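Local coordinates for monopolin complex subunit CSM1 (Candida glabrata, PDB 6MJC), which belongs to the monopolin complex and binds a peptide of the kinetochore protein Dsn1, an interaction that probably recruits monopolin to the kinetochore, at residues Gly30-Thr35 against Asp45-Phe50. Sequence-based numbering, arbitrary orientation.
Sequences GLWFDT and DYKLGF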
loop_
_atom_site.group_PDB
_atom_site.type_symbol
_atom_site.label_atom_id
_atom_site.label_comp_id
_atom_site.label_asym_id
_atom_site.label_seq_id
_atom_site.Cartn_x
_atom_site.Cartn_y
_atom_site.Cartn_z
ATOM N N GLY A 30 13.476 -0.602 -3.698
ATOM C CA GLY A 30 12.573 -1.576 -4.289
ATOM C C GLY A 30 11.611 -0.923 -5.271
ATOM O O GLY A 30 11.910 0.109 -5.857
ATOM N N LEU A 31 10.466 -1.563 -5.443
ATOM C CA LEU A 31 9.477 -1.198 -6.445
ATOM C C LEU A 31 8.266 -0.651 -5.730
ATOM O O LEU A 31 7.761 -1.294 -4.803
ATOM C CB LEU A 31 9.100 -2.410 -7.301
ATOM C CG LEU A 31 7.916 -2.176 -8.227
ATOM C CD1 LEU A 31 8.198 -1.121 -9.259
ATOM C CD2 LEU A 31 7.536 -3.512 -8.902
ATOM N N TRP A 32 7.847 0.563 -6.113
ATOM C CA TRP A 32 6.832 1.315 -5.405
ATOM C C TRP A 32 5.743 1.740 -6.360
ATOM O O TRP A 32 6.014 2.055 -7.521
ATOM C CB TRP A 32 7.418 2.593 -4.718
ATOM C CG TRP A 32 8.413 2.288 -3.672
ATOM C CD1 TRP A 32 9.723 1.893 -3.860
ATOM C CD2 TRP A 32 8.195 2.310 -2.281
ATOM N NE1 TRP A 32 10.330 1.698 -2.655
ATOM C CE2 TRP A 32 9.416 1.938 -1.660
ATOM C CE3 TRP A 32 7.081 2.581 -1.482
ATOM C CZ2 TRP A 32 9.563 1.878 -0.274
ATOM C CZ3 TRP A 32 7.229 2.511 -0.097
ATOM C CH2 TRP A 32 8.457 2.156 0.488
ATOM N N PHE A 33 4.499 1.794 -5.863
ATOM C CA PHE A 33 3.464 2.365 -6.714
ATOM C C PHE A 33 2.308 2.947 -5.928
ATOM O O PHE A 33 1.996 2.495 -4.830
ATOM C CB PHE A 33 2.902 1.363 -7.696
ATOM C CG PHE A 33 2.479 0.078 -7.095
ATOM C CD1 PHE A 33 3.401 -0.936 -6.950
ATOM C CD2 PHE A 33 1.174 -0.151 -6.717
ATOM C CE1 PHE A 33 3.044 -2.148 -6.429
ATOM C CE2 PHE A 33 0.793 -1.394 -6.206
ATOM C CZ PHE A 33 1.733 -2.385 -6.054
ATOM N N ASP A 34 1.687 3.968 -6.510
ATOM C CA ASP A 34 0.552 4.643 -5.897
ATOM C C ASP A 34 -0.700 3.923 -6.369
ATOM O O ASP A 34 -0.793 3.546 -7.539
ATOM C CB ASP A 34 0.457 6.101 -6.322
ATOM C CG ASP A 34 1.276 7.012 -5.463
ATOM O OD1 ASP A 34 2.058 6.528 -4.624
ATOM O OD2 ASP A 34 1.126 8.233 -5.631
ATOM N N THR A 35 -1.663 3.755 -5.473
ATOM C CA THR A 35 -2.844 2.952 -5.747
ATOM C C THR A 35 -4.058 3.696 -5.218
ATOM O O THR A 35 -3.989 4.369 -4.181
ATOM C CB THR A 35 -2.787 1.594 -5.035
ATOM O OG1 THR A 35 -1.521 0.979 -5.257
ATOM C CG2 THR A 35 -3.871 0.677 -5.555
ATOM N N ASP A 45 -6.691 5.986 -1.081
ATOM C CA ASP A 45 -5.438 6.068 -1.798
ATOM C C ASP A 45 -4.309 5.632 -0.879
ATOM O O ASP A 45 -4.261 5.982 0.314
ATOM C CB ASP A 45 -5.174 7.480 -2.345
ATOM C CG ASP A 45 -5.999 7.810 -3.573
ATOM O OD1 ASP A 45 -5.618 7.428 -4.697
ATOM O OD2 ASP A 45 -7.023 8.484 -3.416
ATOM N N TYR A 46 -3.394 4.860 -1.436
ATOM C CA TYR A 46 -2.228 4.411 -0.683
ATOM C C TYR A 46 -1.101 4.090 -1.644
ATOM O O TYR A 46 -1.305 3.883 -2.844
ATOM C CB TYR A 46 -2.554 3.192 0.204
ATOM C CG TYR A 46 -3.089 1.954 -0.509
ATOM C CD1 TYR A 46 -2.218 0.971 -0.952
ATOM C CD2 TYR A 46 -4.440 1.756 -0.694
ATOM C CE1 TYR A 46 -2.697 -0.194 -1.610
ATOM C CE2 TYR A 46 -4.931 0.601 -1.357
ATOM C CZ TYR A 46 -4.055 -0.360 -1.791
ATOM O OH TYR A 46 -4.503 -1.517 -2.415
ATOM N N LYS A 47 0.091 4.002 -1.088
ATOM C CA LYS A 47 1.292 3.600 -1.811
ATOM C C LYS A 47 1.750 2.270 -1.239
ATOM O O LYS A 47 1.713 2.089 -0.025
ATOM C CB LYS A 47 2.345 4.697 -1.614
ATOM C CG LYS A 47 3.626 4.556 -2.372
ATOM C CD LYS A 47 4.484 5.783 -1.950
ATOM C CE LYS A 47 5.848 5.673 -2.534
ATOM N NZ LYS A 47 6.662 6.780 -2.033
ATOM N N LEU A 48 2.104 1.317 -2.109
ATOM C CA LEU A 48 2.731 0.063 -1.706
ATOM C C LEU A 48 4.190 0.087 -2.131
ATOM O O LEU A 48 4.521 0.482 -3.257
ATOM C CB LEU A 48 2.048 -1.147 -2.348
ATOM C CG LEU A 48 0.669 -1.516 -1.799
ATOM C CD1 LEU A 48 0.272 -2.795 -2.420
ATOM C CD2 LEU A 48 0.650 -1.604 -0.271
ATOM N N GLY A 49 5.042 -0.404 -1.260
ATOM C CA GLY A 49 6.420 -0.659 -1.600
ATOM C C GLY A 49 6.778 -2.118 -1.456
ATOM O O GLY A 49 6.481 -2.732 -0.432
ATOM N N PHE A 50 7.391 -2.678 -2.480
ATOM C CA PHE A 50 7.919 -4.034 -2.448
ATOM C C PHE A 50 9.437 -3.894 -2.360
ATOM O O PHE A 50 10.102 -3.610 -3.362
ATOM C CB PHE A 50 7.463 -4.834 -3.672
ATOM C CG PHE A 50 5.972 -5.098 -3.704
ATOM C CD1 PHE A 50 5.408 -6.120 -2.967
ATOM C CD2 PHE A 50 5.139 -4.310 -4.463
ATOM C CE1 PHE A 50 4.037 -6.348 -3.003
ATOM C CE2 PHE A 50 3.776 -4.541 -4.503
ATOM C CZ PHE A 50 3.228 -5.562 -3.772
HETATM O O HOH W 1 -3.201 6.916 -5.162
#
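Three pairs, Leu31 with Phe50, Phe33 with Leu48 and Thr35 with Tyr46, carry all six backbone hydrogen bonds between 30-35 and 45-50, paired strands of an antiparallel β hairpin. The straightest runs from Phe50 N to Leu31 O (2.7 Å, 176° at the hydrogen). Between them lie the non-hydrogen-bonded pairs Trp32-Gly49 and Asp34-Lys47, where CA-H groups approach carbonyl oxygens. Gly30 has backbone angles that call for glycine.

One face of the sheet is polar and aromatic. Gly49, having no side chain, lets the indole lie directly against its backbone: its CA sits over the six-membered ring of Trp32, 3.5 Å from the centroid, a CH-pi contact. Lys47, extended throughout with CG anti to the backbone N (chi1 -175°), lays its CE 3.5 Å from Trp32 CE3, while its CG lies 3.4 Å from Asp34 OD1. This long aliphatic chain passes the indole before its amine reaches the hydroxyl of Tyr25; the amine also makes a long, weak ion pair with an acidic side chain of the bound peptide. An acidic peptide side chain packs on Trp32 too.

The other face is mostly apolar, as suits its burial. Leu48 CB sits over one face of the Phe33 ring, toward its rim, 4.2 Å from the centroid, and Thr35 CB lies 4.0 Å from the centroid of the Tyr46 ring, 18° off its normal. The Phe33 and Phe50 rings lie rim to rim, centroids 5.6 Å apart, though their closest approach is doubtful. Thr35 OG1 is buried without a partner.

At one end a water bridges Asp45 OD1 and, weakly, Thr35 O; Asp45 OD2 forms a salt bridge with Arg74.

Strands 19-26 and 63-69 flank the hairpin within the antiparallel sheet, and helix 5-13 packs on the face bearing Leu31, Tyr46 and Leu48.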